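Local coordinates for protein LYND (Lyngbya aestuarii, PDB 4V1T) that probably acts as an ATP-dependent YcaO-type cyclodehydratase, closing heterocycles on peptide substrates, and binds ADP with magnesium as well as a zinc ion, at residues B[348-359]-B[414-425]; B[425-436]-B[720-729]. All blocks are in the same frame, centred on the assembly; numbering follows the deposited sequence.

Contact 1 (B[348-359]-B[414-425]); sequences PEQTVQKYQHLI and SQSKASGLCEAV. With MG (magnesium ion), chain M; ADP (adenosine-5'-diphosphate), chain L.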
loop_
_atom_site.group_PDB
_atom_site.type_symbol
_atom_site.label_atom_id
_atom_site.label_comp_id
_atom_site.label_asym_id
_atom_site.label_seq_id
_atom_site.Cartn_x
_atom_site.Cartn_y
_atom_site.Cartn_z
ATOM N N PRO B 348 -7.108 -2.914 -13.204
ATOM C CA PRO B 348 -7.572 -2.176 -12.025
ATOM C C PRO B 348 -6.418 -1.653 -11.178
ATOM O O PRO B 348 -6.583 -0.677 -10.441
ATOM C CB PRO B 348 -8.414 -3.210 -11.260
ATOM C CG PRO B 348 -7.919 -4.526 -11.730
ATOM C CD PRO B 348 -7.494 -4.334 -13.157
ATOM N N GLU B 349 -5.250 -2.277 -11.293
ATOM C CA GLU B 349 -4.077 -1.824 -10.558
ATOM C C GLU B 349 -3.512 -0.532 -11.147
ATOM O O GLU B 349 -3.024 0.329 -10.421
ATOM C CB GLU B 349 -3.004 -2.917 -10.533
ATOM C CG GLU B 349 -3.405 -4.142 -9.720
ATOM C CD GLU B 349 -3.718 -5.361 -10.568
ATOM O OE1 GLU B 349 -4.498 -5.251 -11.533
ATOM O OE2 GLU B 349 -3.188 -6.443 -10.257
ATOM N N GLN B 350 -3.569 -0.404 -12.467
ATOM C CA GLN B 350 -3.194 0.845 -13.115
ATOM C C GLN B 350 -4.172 1.947 -12.708
ATOM O O GLN B 350 -3.758 3.048 -12.347
ATOM C CB GLN B 350 -3.187 0.688 -14.639
ATOM C CG GLN B 350 -2.944 1.980 -15.406
ATOM C CD GLN B 350 -1.567 2.568 -15.180
ATOM O OE1 GLN B 350 -1.150 2.802 -14.051
ATOM N NE2 GLN B 350 -0.848 2.813 -16.266
ATOM N N THR B 351 -5.465 1.641 -12.772
ATOM C CA THR B 351 -6.520 2.608 -12.411
ATOM C C THR B 351 -6.293 3.119 -10.995
ATOM O O THR B 351 -6.337 4.321 -10.745
ATOM C CB THR B 351 -7.913 1.972 -12.505
ATOM O OG1 THR B 351 -8.112 1.451 -13.825
ATOM C CG2 THR B 351 -9.024 2.994 -12.176
ATOM N N VAL B 352 -6.027 2.198 -10.074
ATOM C CA VAL B 352 -5.807 2.572 -8.685
ATOM C C VAL B 352 -4.578 3.468 -8.601
ATOM O O VAL B 352 -4.650 4.575 -8.086
ATOM C CB VAL B 352 -5.652 1.331 -7.781
ATOM C CG1 VAL B 352 -5.038 1.700 -6.435
ATOM C CG2 VAL B 352 -7.011 0.686 -7.548
ATOM N N GLN B 353 -3.463 3.016 -9.163
ATOM C CA GLN B 353 -2.217 3.784 -9.082
ATOM C C GLN B 353 -2.366 5.220 -9.584
ATOM O O GLN B 353 -1.881 6.158 -8.957
ATOM C CB GLN B 353 -1.097 3.107 -9.865
ATOM C CG GLN B 353 0.195 3.914 -9.820
ATOM C CD GLN B 353 1.406 3.135 -10.258
ATOM O OE1 GLN B 353 1.394 1.907 -10.282
ATOM N NE2 GLN B 353 2.469 3.849 -10.603
ATOM N N LYS B 354 -3.038 5.379 -10.716
ATOM C CA LYS B 354 -3.179 6.686 -11.344
ATOM C C LYS B 354 -3.995 7.643 -10.474
ATOM O O LYS B 354 -3.826 8.860 -10.560
ATOM C CB LYS B 354 -3.834 6.536 -12.721
ATOM C CG LYS B 354 -3.878 7.821 -13.546
ATOM C CD LYS B 354 -4.239 7.531 -14.997
ATOM C CE LYS B 354 -4.496 8.807 -15.780
ATOM N NZ LYS B 354 -5.152 8.526 -17.088
ATOM N N TYR B 355 -4.874 7.096 -9.637
ATOM C CA TYR B 355 -5.806 7.927 -8.881
ATOM C C TYR B 355 -5.749 7.695 -7.362
ATOM O O TYR B 355 -6.617 8.162 -6.633
ATOM C CB TYR B 355 -7.230 7.705 -9.407
ATOM C CG TYR B 355 -7.388 8.063 -10.873
ATOM C CD1 TYR B 355 -7.421 9.388 -11.284
ATOM C CD2 TYR B 355 -7.498 7.078 -11.846
ATOM C CE1 TYR B 355 -7.543 9.718 -12.621
ATOM C CE2 TYR B 355 -7.618 7.400 -13.186
ATOM C CZ TYR B 355 -7.644 8.722 -13.569
ATOM O OH TYR B 355 -7.775 9.056 -14.903
ATOM N N GLN B 356 -4.713 7.000 -6.896
ATOM C CA GLN B 356 -4.480 6.801 -5.457
ATOM C C GLN B 356 -4.456 8.122 -4.715
ATOM O O GLN B 356 -4.979 8.224 -3.604
ATOM C CB GLN B 356 -3.128 6.131 -5.195
ATOM C CG GLN B 356 -2.974 4.746 -5.759
ATOM C CD GLN B 356 -1.649 4.088 -5.395
ATOM O OE1 GLN B 356 -1.561 2.864 -5.310
ATOM N NE2 GLN B 356 -0.611 4.891 -5.199
ATOM N N HIS B 357 -3.831 9.121 -5.337
ATOM C CA HIS B 357 -3.630 10.434 -4.719
ATOM C C HIS B 357 -4.940 11.127 -4.349
ATOM O O HIS B 357 -4.959 12.039 -3.519
ATOM C CB HIS B 357 -2.818 11.335 -5.653
ATOM C CG HIS B 357 -3.455 11.554 -6.988
ATOM N ND1 HIS B 357 -4.165 12.696 -7.296
ATOM C CD2 HIS B 357 -3.499 10.775 -8.093
ATOM C CE1 HIS B 357 -4.614 12.610 -8.534
ATOM N NE2 HIS B 357 -4.222 11.455 -9.039
ATOM N N LEU B 358 -6.035 10.700 -4.972
ATOM C CA LEU B 358 -7.341 11.257 -4.659
ATOM C C LEU B 358 -7.848 10.766 -3.297
ATOM O O LEU B 358 -8.842 11.279 -2.778
ATOM C CB LEU B 358 -8.335 10.903 -5.757
ATOM C CG LEU B 358 -8.040 11.491 -7.133
ATOM C CD1 LEU B 358 -9.111 11.035 -8.116
ATOM C CD2 LEU B 358 -7.970 13.005 -7.095
ATOM N N ILE B 359 -7.166 9.777 -2.719
ATOM C CA ILE B 359 -7.531 9.285 -1.383
ATOM C C ILE B 359 -6.879 10.153 -0.315
ATOM O O ILE B 359 -5.678 10.053 -0.066
ATOM C CB ILE B 359 -7.121 7.809 -1.167
ATOM C CG1 ILE B 359 -7.701 6.906 -2.260
ATOM C CG2 ILE B 359 -7.609 7.319 0.193
ATOM C CD1 ILE B 359 -7.018 5.566 -2.391
ATOM N N SER B 414 -8.146 -6.822 -6.390
ATOM C CA SER B 414 -7.773 -5.637 -7.154
ATOM C C SER B 414 -8.990 -4.993 -7.797
ATOM O O SER B 414 -9.101 -3.779 -7.848
ATOM C CB SER B 414 -6.735 -5.991 -8.222
ATOM O OG SER B 414 -7.229 -6.988 -9.097
ATOM N N GLN B 415 -9.912 -5.818 -8.275
ATOM C CA GLN B 415 -11.123 -5.310 -8.921
ATOM C C GLN B 415 -12.028 -4.587 -7.918
ATOM O O GLN B 415 -12.600 -3.541 -8.218
ATOM C CB GLN B 415 -11.886 -6.452 -9.600
ATOM C CG GLN B 415 -13.146 -6.007 -10.347
ATOM C CD GLN B 415 -12.858 -4.956 -11.404
ATOM O OE1 GLN B 415 -11.966 -5.121 -12.234
ATOM N NE2 GLN B 415 -13.610 -3.867 -11.375
ATOM N N SER B 416 -12.156 -5.151 -6.723
ATOM C CA SER B 416 -12.996 -4.556 -5.699
ATOM C C SER B 416 -12.410 -3.251 -5.227
ATOM O O SER B 416 -13.135 -2.299 -4.938
ATOM C CB SER B 416 -13.164 -5.510 -4.520
ATOM O OG SER B 416 -13.990 -4.932 -3.527
ATOM N N LYS B 417 -11.087 -3.214 -5.146
ATOM C CA LYS B 417 -10.369 -2.005 -4.767
ATOM C C LYS B 417 -10.625 -0.883 -5.770
ATOM O O LYS B 417 -11.004 0.233 -5.393
ATOM C CB LYS B 417 -8.872 -2.297 -4.681
ATOM C CG LYS B 417 -8.078 -1.259 -3.922
ATOM C CD LYS B 417 -6.603 -1.628 -3.909
ATOM C CE LYS B 417 -5.808 -0.799 -2.914
ATOM N NZ LYS B 417 -4.408 -1.308 -2.793
ATOM N N ALA B 418 -10.430 -1.181 -7.052
ATOM C CA ALA B 418 -10.695 -0.214 -8.118
ATOM C C ALA B 418 -12.166 0.185 -8.153
ATOM O O ALA B 418 -12.507 1.340 -8.401
ATOM C CB ALA B 418 -10.289 -0.797 -9.455
ATOM N N SER B 419 -13.037 -0.788 -7.914
ATOM C CA SER B 419 -14.461 -0.555 -7.912
ATOM C C SER B 419 -14.846 0.474 -6.845
ATOM O O SER B 419 -15.640 1.387 -7.103
ATOM C CB SER B 419 -15.213 -1.871 -7.677
ATOM O OG SER B 419 -16.585 -1.643 -7.444
ATOM N N GLY B 420 -14.291 0.316 -5.649
ATOM C CA GLY B 420 -14.600 1.209 -4.538
ATOM C C GLY B 420 -14.072 2.611 -4.770
ATOM O O GLY B 420 -14.759 3.601 -4.532
ATOM N N LEU B 421 -12.836 2.699 -5.239
ATOM C CA LEU B 421 -12.212 3.988 -5.507
ATOM C C LEU B 421 -12.983 4.760 -6.579
ATOM O O LEU B 421 -13.269 5.942 -6.426
ATOM C CB LEU B 421 -10.756 3.798 -5.946
ATOM C CG LEU B 421 -10.029 5.047 -6.460
ATOM C CD1 LEU B 421 -9.943 6.117 -5.390
ATOM C CD2 LEU B 421 -8.646 4.668 -6.944
ATOM N N CYS B 422 -13.315 4.074 -7.663
ATOM C CA CYS B 422 -13.949 4.713 -8.805
ATOM C C CYS B 422 -15.409 5.078 -8.537
ATOM O O CYS B 422 -15.910 6.042 -9.112
ATOM C CB CYS B 422 -13.836 3.818 -10.043
ATOM S SG CYS B 422 -12.126 3.619 -10.629
ATOM N N GLU B 423 -16.086 4.343 -7.659
ATOM C CA GLU B 423 -17.451 4.725 -7.281
ATOM C C GLU B 423 -17.418 5.996 -6.460
ATOM O O GLU B 423 -18.269 6.869 -6.605
ATOM C CB GLU B 423 -18.163 3.618 -6.483
ATOM C CG GLU B 423 -19.678 3.616 -6.693
ATOM C CD GLU B 423 -20.436 2.727 -5.721
ATOM O OE1 GLU B 423 -20.395 2.987 -4.495
ATOM O OE2 GLU B 423 -21.091 1.772 -6.192
ATOM N N ALA B 424 -16.424 6.105 -5.589
ATOM C CA ALA B 424 -16.307 7.287 -4.734
ATOM C C ALA B 424 -16.057 8.544 -5.591
ATOM O O ALA B 424 -16.641 9.601 -5.348
ATOM C CB ALA B 424 -15.207 7.089 -3.710
ATOM N N VAL B 425 -15.204 8.415 -6.604
ATOM C CA VAL B 425 -14.939 9.519 -7.522
ATOM C C VAL B 425 -16.143 9.769 -8.435
ATOM O O VAL B 425 -16.417 10.902 -8.819
ATOM C CB VAL B 425 -13.691 9.247 -8.381
ATOM C CG1 VAL B 425 -13.478 10.358 -9.396
ATOM C CG2 VAL B 425 -12.465 9.103 -7.497
HETATM MG MG MG M . -22.121 0.058 -6.123
HETATM P PB ADP L . -22.095 -0.534 -9.282
HETATM O O1B ADP L . -22.743 0.506 -10.160
HETATM O O2B ADP L . -22.897 -1.796 -9.142
HETATM O O3B ADP L . -21.599 0.033 -7.987
HETATM P PA ADP L . -19.331 -1.374 -9.619
HETATM O O1A ADP L . -18.790 -2.480 -10.487
HETATM O O2A ADP L . -19.338 -1.559 -8.112
HETATM O O3A ADP L . -20.803 -0.966 -10.158
HETATM O "O5'" ADP L . -18.503 -0.049 -9.955
HETATM C "C5'" ADP L . -18.612 1.108 -9.150
HETATM C "C4'" ADP L . -18.121 2.293 -9.966
HETATM O "O4'" ADP L . -16.714 2.199 -10.178
HETATM C "C3'" ADP L . -18.752 2.325 -11.346
HETATM O "O3'" ADP L . -18.974 3.684 -11.699
HETATM C "C2'" ADP L . -17.723 1.734 -12.281
HETATM O "O2'" ADP L . -17.747 2.338 -13.577
HETATM C "C1'" ADP L . -16.422 2.052 -11.570
HETATM N N9 ADP L . -15.418 0.987 -11.795
HETATM C C8 ADP L . -15.493 -0.295 -11.379
HETATM N N7 ADP L . -14.385 -0.982 -11.751
HETATM C C5 ADP L . -13.586 -0.131 -12.411
HETATM C C6 ADP L . -12.268 -0.211 -13.071
HETATM N N6 ADP L . -11.600 -1.386 -13.076
HETATM N N1 ADP L . -11.778 0.904 -13.654
HETATM C C2 ADP L . -12.453 2.068 -13.643
HETATM N N3 ADP L . -13.661 2.211 -13.057
HETATM C C4 ADP L . -14.269 1.168 -12.442
HETATM O O HOH W 1 -22.748 -1.865 -5.879
HETATM O O HOH W 2 -19.939 -0.596 -5.934
HETATM O O HOH W 3 -21.778 0.678 -4.212
#
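Thr351 OG1 lies between Asn536 OD1, its stronger partner, and the backbone O of Thr347, while its methyl CG2 rests against Cys422, 3.5 Å from SG. The two oxygens are consistent with the rotation of this side chain being fixed: OG1 sits beside the backbone N (chi1 -57°), which leaves CG2 anti to it and facing the sulfur. A small beta-branched residue thus serves both sides. Cys422 SG in turn lies 3.2 Å from N3 of ADP, tucked between helix 348-355 and the adenine.

The rest of the interface is mainly apolar, with no hydrogen bond between the two segments. Pro348, in the first turn of its helix, lays CB on Ala418 CB at 3.5 Å, a closeness that the short alanine permits, and its ring also touches Ser414 O and OG. Val352 puts CG2 over the backbone of Ala418. Leu421 contributes the largest share of the buried surface: CG anti to its backbone N (chi1 171°) sends the fork across, with CD2 3.9 Å from Val352 CA and CD1 3.9 Å from Ile359 CG1. Further along, Leu358 CD1 meets Val425 CG2, the two side chains crossing nearly at a right angle.

The helix axes approach to 8.7 Å at a 40° angle, and another side of helix 413-429 is polar. There Gln415 NE2 makes a weak 3.0 Å hydrogen bond to ADP N7, and Glu423 OE2 binds the magnesium at 2.0 Å beside the diphosphate. One helix backed by apolar packing and presenting amide and carboxylate groups to a nucleotide and its metal makes up part of the ADP-magnesium site of the YcaO domain.

Contact 2 (B[425-436]-B[720-729]); sequences VERYSGIFQGDE and QTRPDIGLNV. With ADP (adenosine-5'-diphosphate), chain L.
Arg722 lays its guanidinium among four residues of segment 425-436, each turned to it differently. Side-on, NE and NH2 clasp the backbone O of Ser429, 3.1 Å from NE, with the oxygen close to the guanidinium plane and both nitrogens on the same face of the carbonyl. End-on, NH1 and NH2 converge on Glu436 OE2, NH1 at 2.9 Å; the carboxylate plane stands 76° to the guanidinium, so NH1 comes from above it while NH2 uses the anti lone pair. The backbone N of Gln433 also donates to OE2, giving that oxygen three donors. Asp435 OD1 lies nearly coplanar at the edge, a salt bridge 3.4 Å from NH1. Over one face the Gln433 amide stacks, its plane 12° from the guanidinium's, suiting a flat, neutral group. A bend at chi2 (-74°) turns the arginine chain into this cradle.

Nearer the helix, apolar packing takes over, with some water. Ile725 CG2 presses tightly on Val425 CG1, 3.2 Å away, as the two side chains run past each other in opposite directions, and Ile725 CD1 touches Tyr428 CE2 at 3.6 Å. Val729 spreads its methyls over Ser429, whose OG bonds back to Val425 O and meets a water that also joins Arg722 N and Leu727 O. Glu426 leads away to accept a 2.6 Å hydrogen bond at OE1 from ADP O3'.

A methionine in place of Arg722 would probably leave the Ser429 carbonyl without its two donors, Glu436 and Asp435 without their counter-charge and the Gln433 amide without its stacking partner. With two carboxylates against its one positive charge, the arginine is likely to remain ionised; charge probably contributes much of the hold, beside the two bonds to the neutral Ser429 carbonyl.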
loop_
_atom_site.group_PDB
_atom_site.type_symbol
_atom_site.label_atom_id
_atom_site.label_comp_id
_atom_site.label_asym_id
_atom_site.label_seq_id
_atom_site.Cartn_x
_atom_site.Cartn_y
_atom_site.Cartn_z
ATOM N N VAL B 425 -15.204 8.415 -6.604
ATOM C CA VAL B 425 -14.939 9.519 -7.522
ATOM C C VAL B 425 -16.143 9.769 -8.435
ATOM O O VAL B 425 -16.417 10.902 -8.819
ATOM C CB VAL B 425 -13.691 9.247 -8.381
ATOM C CG1 VAL B 425 -13.478 10.358 -9.396
ATOM C CG2 VAL B 425 -12.465 9.103 -7.497
ATOM N N GLU B 426 -16.858 8.701 -8.768
ATOM C CA GLU B 426 -18.070 8.802 -9.552
ATOM C C GLU B 426 -19.102 9.657 -8.816
ATOM O O GLU B 426 -19.696 10.559 -9.395
ATOM C CB GLU B 426 -18.641 7.403 -9.830
ATOM C CG GLU B 426 -20.007 7.388 -10.534
ATOM C CD GLU B 426 -20.880 6.220 -10.092
ATOM O OE1 GLU B 426 -20.381 5.078 -10.049
ATOM O OE2 GLU B 426 -22.069 6.446 -9.777
ATOM N N ARG B 427 -19.312 9.361 -7.539
ATOM C CA ARG B 427 -20.297 10.076 -6.753
ATOM C C ARG B 427 -19.911 11.534 -6.567
ATOM O O ARG B 427 -20.763 12.414 -6.629
ATOM C CB ARG B 427 -20.497 9.404 -5.395
ATOM C CG ARG B 427 -21.007 7.969 -5.478
ATOM C CD ARG B 427 -22.479 7.876 -5.849
ATOM N NE ARG B 427 -22.851 6.502 -6.199
ATOM C CZ ARG B 427 -23.012 5.514 -5.316
ATOM N NH1 ARG B 427 -22.834 5.733 -4.012
ATOM N NH2 ARG B 427 -23.347 4.298 -5.733
ATOM N N TYR B 428 -18.628 11.803 -6.364
ATOM C CA TYR B 428 -18.166 13.181 -6.205
ATOM C C TYR B 428 -18.372 14.002 -7.480
ATOM O O TYR B 428 -18.855 15.128 -7.430
ATOM C CB TYR B 428 -16.693 13.219 -5.793
ATOM C CG TYR B 428 -16.061 14.591 -5.957
ATOM C CD1 TYR B 428 -16.146 15.541 -4.952
ATOM C CD2 TYR B 428 -15.394 14.936 -7.130
ATOM C CE1 TYR B 428 -15.584 16.795 -5.103
ATOM C CE2 TYR B 428 -14.827 16.191 -7.295
ATOM C CZ TYR B 428 -14.920 17.116 -6.278
ATOM O OH TYR B 428 -14.354 18.358 -6.440
ATOM N N SER B 429 -18.008 13.420 -8.614
ATOM C CA SER B 429 -18.003 14.124 -9.889
ATOM C C SER B 429 -19.394 14.528 -10.342
ATOM O O SER B 429 -19.543 15.397 -11.186
ATOM C CB SER B 429 -17.346 13.250 -10.964
ATOM O OG SER B 429 -15.972 13.033 -10.670
ATOM N N GLY B 430 -20.409 13.890 -9.777
ATOM C CA GLY B 430 -21.787 14.176 -10.132
ATOM C C GLY B 430 -22.398 15.328 -9.356
ATOM O O GLY B 430 -23.505 15.767 -9.667
ATOM N N ILE B 431 -21.687 15.816 -8.344
ATOM C CA ILE B 431 -22.217 16.853 -7.476
ATOM C C ILE B 431 -22.157 18.224 -8.133
ATOM O O ILE B 431 -21.170 18.583 -8.768
ATOM C CB ILE B 431 -21.472 16.899 -6.138
ATOM C CG1 ILE B 431 -21.629 15.565 -5.398
ATOM C CG2 ILE B 431 -22.006 18.038 -5.265
ATOM C CD1 ILE B 431 -20.651 15.378 -4.251
ATOM N N PHE B 432 -23.221 18.994 -7.952
ATOM C CA PHE B 432 -23.329 20.313 -8.557
ATOM C C PHE B 432 -22.427 21.310 -7.833
ATOM O O PHE B 432 -22.644 21.610 -6.664
ATOM C CB PHE B 432 -24.787 20.777 -8.537
ATOM C CG PHE B 432 -25.007 22.138 -9.135
ATOM C CD1 PHE B 432 -24.994 22.321 -10.508
ATOM C CD2 PHE B 432 -25.249 23.228 -8.323
ATOM C CE1 PHE B 432 -25.212 23.571 -11.053
ATOM C CE2 PHE B 432 -25.456 24.480 -8.861
ATOM C CZ PHE B 432 -25.440 24.649 -10.229
ATOM N N GLN B 433 -21.416 21.819 -8.536
ATOM C CA GLN B 433 -20.480 22.796 -7.973
ATOM C C GLN B 433 -20.879 24.243 -8.287
ATOM O O GLN B 433 -20.567 25.161 -7.523
ATOM C CB GLN B 433 -19.069 22.544 -8.500
ATOM C CG GLN B 433 -18.516 21.165 -8.188
ATOM C CD GLN B 433 -17.095 20.986 -8.684
ATOM O OE1 GLN B 433 -16.410 21.959 -9.015
ATOM N NE2 GLN B 433 -16.639 19.737 -8.739
ATOM N N GLY B 434 -21.557 24.434 -9.413
ATOM C CA GLY B 434 -21.994 25.751 -9.840
ATOM C C GLY B 434 -21.364 26.226 -11.145
ATOM O O GLY B 434 -21.631 27.338 -11.584
ATOM N N ASP B 435 -20.545 25.385 -11.769
ATOM C CA ASP B 435 -19.868 25.728 -13.024
ATOM C C ASP B 435 -20.277 24.812 -14.174
ATOM O O ASP B 435 -19.647 24.812 -15.223
ATOM C CB ASP B 435 -18.348 25.663 -12.833
ATOM C CG ASP B 435 -17.868 24.280 -12.438
ATOM O OD1 ASP B 435 -18.715 23.434 -12.069
ATOM O OD2 ASP B 435 -16.637 24.038 -12.492
ATOM N N GLU B 436 -21.330 24.034 -13.970
ATOM C CA GLU B 436 -21.772 23.073 -14.955
ATOM C C GLU B 436 -22.448 23.779 -16.127
ATOM O O GLU B 436 -23.056 24.852 -15.945
ATOM C CB GLU B 436 -22.741 22.065 -14.322
ATOM C CG GLU B 436 -22.115 21.107 -13.315
ATOM C CD GLU B 436 -21.781 21.755 -11.987
ATOM O OE1 GLU B 436 -22.140 22.932 -11.781
ATOM O OE2 GLU B 436 -21.148 21.088 -11.142
ATOM N N GLN B 720 -19.618 14.407 -16.839
ATOM C CA GLN B 720 -19.404 15.030 -15.543
ATOM C C GLN B 720 -17.926 15.052 -15.152
ATOM O O GLN B 720 -17.585 15.387 -14.020
ATOM C CB GLN B 720 -20.196 14.275 -14.471
ATOM C CG GLN B 720 -21.698 14.244 -14.699
ATOM C CD GLN B 720 -22.422 13.435 -13.644
ATOM O OE1 GLN B 720 -21.912 12.420 -13.160
ATOM N NE2 GLN B 720 -23.626 13.877 -13.281
ATOM N N THR B 721 -17.051 14.688 -16.085
ATOM C CA THR B 721 -15.617 14.604 -15.802
ATOM C C THR B 721 -15.066 15.947 -15.332
ATOM O O THR B 721 -15.214 16.972 -16.010
ATOM C CB THR B 721 -14.842 14.156 -17.048
ATOM O OG1 THR B 721 -15.343 12.890 -17.499
ATOM C CG2 THR B 721 -13.353 14.033 -16.746
ATOM N N ARG B 722 -14.424 15.937 -14.169
ATOM C CA ARG B 722 -13.793 17.138 -13.632
ATOM C C ARG B 722 -12.301 17.077 -13.951
ATOM O O ARG B 722 -11.662 16.073 -13.659
ATOM C CB ARG B 722 -14.022 17.230 -12.128
ATOM C CG ARG B 722 -15.466 16.982 -11.698
ATOM C CD ARG B 722 -16.373 18.158 -12.023
ATOM N NE ARG B 722 -17.788 17.840 -11.810
ATOM C CZ ARG B 722 -18.762 18.745 -11.741
ATOM N NH1 ARG B 722 -18.496 20.045 -11.856
ATOM N NH2 ARG B 722 -20.009 18.356 -11.549
ATOM N N PRO B 723 -11.740 18.141 -14.569
ATOM C CA PRO B 723 -10.333 18.077 -14.999
ATOM C C PRO B 723 -9.341 17.856 -13.863
ATOM O O PRO B 723 -8.290 17.268 -14.088
ATOM C CB PRO B 723 -10.091 19.453 -15.633
ATOM C CG PRO B 723 -11.435 19.971 -15.968
ATOM C CD PRO B 723 -12.357 19.426 -14.928
ATOM N N ASP B 724 -9.661 18.344 -12.671
ATOM C CA ASP B 724 -8.809 18.152 -11.499
ATOM C C ASP B 724 -8.909 16.723 -10.943
ATOM O O ASP B 724 -8.117 16.328 -10.084
ATOM C CB ASP B 724 -9.175 19.170 -10.404
ATOM C CG ASP B 724 -10.631 19.070 -9.967
ATOM O OD1 ASP B 724 -11.482 18.728 -10.812
ATOM O OD2 ASP B 724 -10.916 19.344 -8.786
ATOM N N ILE B 725 -9.888 15.965 -11.428
ATOM C CA ILE B 725 -10.062 14.562 -11.051
ATOM C C ILE B 725 -9.389 13.643 -12.063
ATOM O O ILE B 725 -8.625 12.751 -11.688
ATOM C CB ILE B 725 -11.555 14.194 -10.960
ATOM C CG1 ILE B 725 -12.237 15.007 -9.858
ATOM C CG2 ILE B 725 -11.744 12.701 -10.719
ATOM C CD1 ILE B 725 -11.725 14.724 -8.460
ATOM N N GLY B 726 -9.684 13.866 -13.343
ATOM C CA GLY B 726 -9.064 13.108 -14.428
ATOM C C GLY B 726 -9.901 11.919 -14.847
ATOM O O GLY B 726 -10.244 11.774 -16.019
ATOM N N LEU B 727 -10.227 11.063 -13.886
ATOM C CA LEU B 727 -11.086 9.907 -14.133
ATOM C C LEU B 727 -12.398 10.338 -14.763
ATOM O O LEU B 727 -13.086 11.222 -14.254
ATOM C CB LEU B 727 -11.369 9.160 -12.827
ATOM C CG LEU B 727 -12.146 7.851 -12.955
ATOM C CD1 LEU B 727 -11.298 6.780 -13.640
ATOM C CD2 LEU B 727 -12.622 7.376 -11.591
ATOM N N ASN B 728 -12.747 9.708 -15.877
ATOM C CA ASN B 728 -13.967 10.053 -16.586
ATOM C C ASN B 728 -15.199 9.625 -15.819
ATOM O O ASN B 728 -15.274 8.503 -15.335
ATOM C CB ASN B 728 -13.974 9.423 -17.973
ATOM C CG ASN B 728 -12.872 9.969 -18.863
ATOM O OD1 ASN B 728 -11.940 9.258 -19.219
ATOM N ND2 ASN B 728 -12.984 11.237 -19.230
ATOM N N VAL B 729 -16.158 10.535 -15.703
ATOM C CA VAL B 729 -17.440 10.246 -15.088
ATOM C C VAL B 729 -18.555 10.791 -15.968
ATOM O O VAL B 729 -18.491 11.938 -16.422
ATOM C CB VAL B 729 -17.547 10.853 -13.678
ATOM C CG1 VAL B 729 -18.889 10.493 -13.035
ATOM C CG2 VAL B 729 -16.403 10.367 -12.805
HETATM P PB ADP L . -22.095 -0.534 -9.282
HETATM O O1B ADP L . -22.743 0.506 -10.160
HETATM O O2B ADP L . -22.897 -1.796 -9.142
HETATM O O3B ADP L . -21.599 0.033 -7.987
HETATM P PA ADP L . -19.331 -1.374 -9.619
HETATM O O1A ADP L . -18.790 -2.480 -10.487
HETATM O O2A ADP L . -19.338 -1.559 -8.112
HETATM O O3A ADP L . -20.803 -0.966 -10.158
HETATM O "O5'" ADP L . -18.503 -0.049 -9.955
HETATM C "C5'" ADP L . -18.612 1.108 -9.150
HETATM C "C4'" ADP L . -18.121 2.293 -9.966
HETATM O "O4'" ADP L . -16.714 2.199 -10.178
HETATM C "C3'" ADP L . -18.752 2.325 -11.346
HETATM O "O3'" ADP L . -18.974 3.684 -11.699
HETATM C "C2'" ADP L . -17.723 1.734 -12.281
HETATM O "O2'" ADP L . -17.747 2.338 -13.577
HETATM C "C1'" ADP L . -16.422 2.052 -11.570
HETATM N N9 ADP L . -15.418 0.987 -11.795
HETATM C C8 ADP L . -15.493 -0.295 -11.379
HETATM N N7 ADP L . -14.385 -0.982 -11.751
HETATM C C5 ADP L . -13.586 -0.131 -12.411
HETATM C C6 ADP L . -12.268 -0.211 -13.071
HETATM N N6 ADP L . -11.600 -1.386 -13.076
HETATM N N1 ADP L . -11.778 0.904 -13.654
HETATM C C2 ADP L . -12.453 2.068 -13.643
HETATM N N3 ADP L . -13.661 2.211 -13.057
HETATM C C4 ADP L . -14.269 1.168 -12.442
HETATM O O HOH W 4 -21.919 11.022 -11.009
HETATM O O HOH W 5 -13.757 19.445 -8.960
HETATM O O HOH W 6 -14.238 13.320 -12.758
HETATM O O HOH W 7 -15.753 21.530 -11.685
#

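How the contacts relate
Contacts 1 and 2 follow one another along helix 413-429 and share Val425, which meets Leu358 in the first and Ile725 in the second. Contact 1 is partly buried, with the second subunit close to one end; contact 2 is buried and touches no other chain. Their chemistry differs accordingly: the segments of contact 1 pack mainly through apolar groups, with no hydrogen bond between them, whereas in contact 2 a loop leading into a strand is tied down by a salt-bridge network and ordered waters. The two meet where Tyr355 packs on the backbone of 725-727 and Cys422 on Leu727. Both reach ADP, contact 1 at the base and phosphates, contact 2 at the ribose.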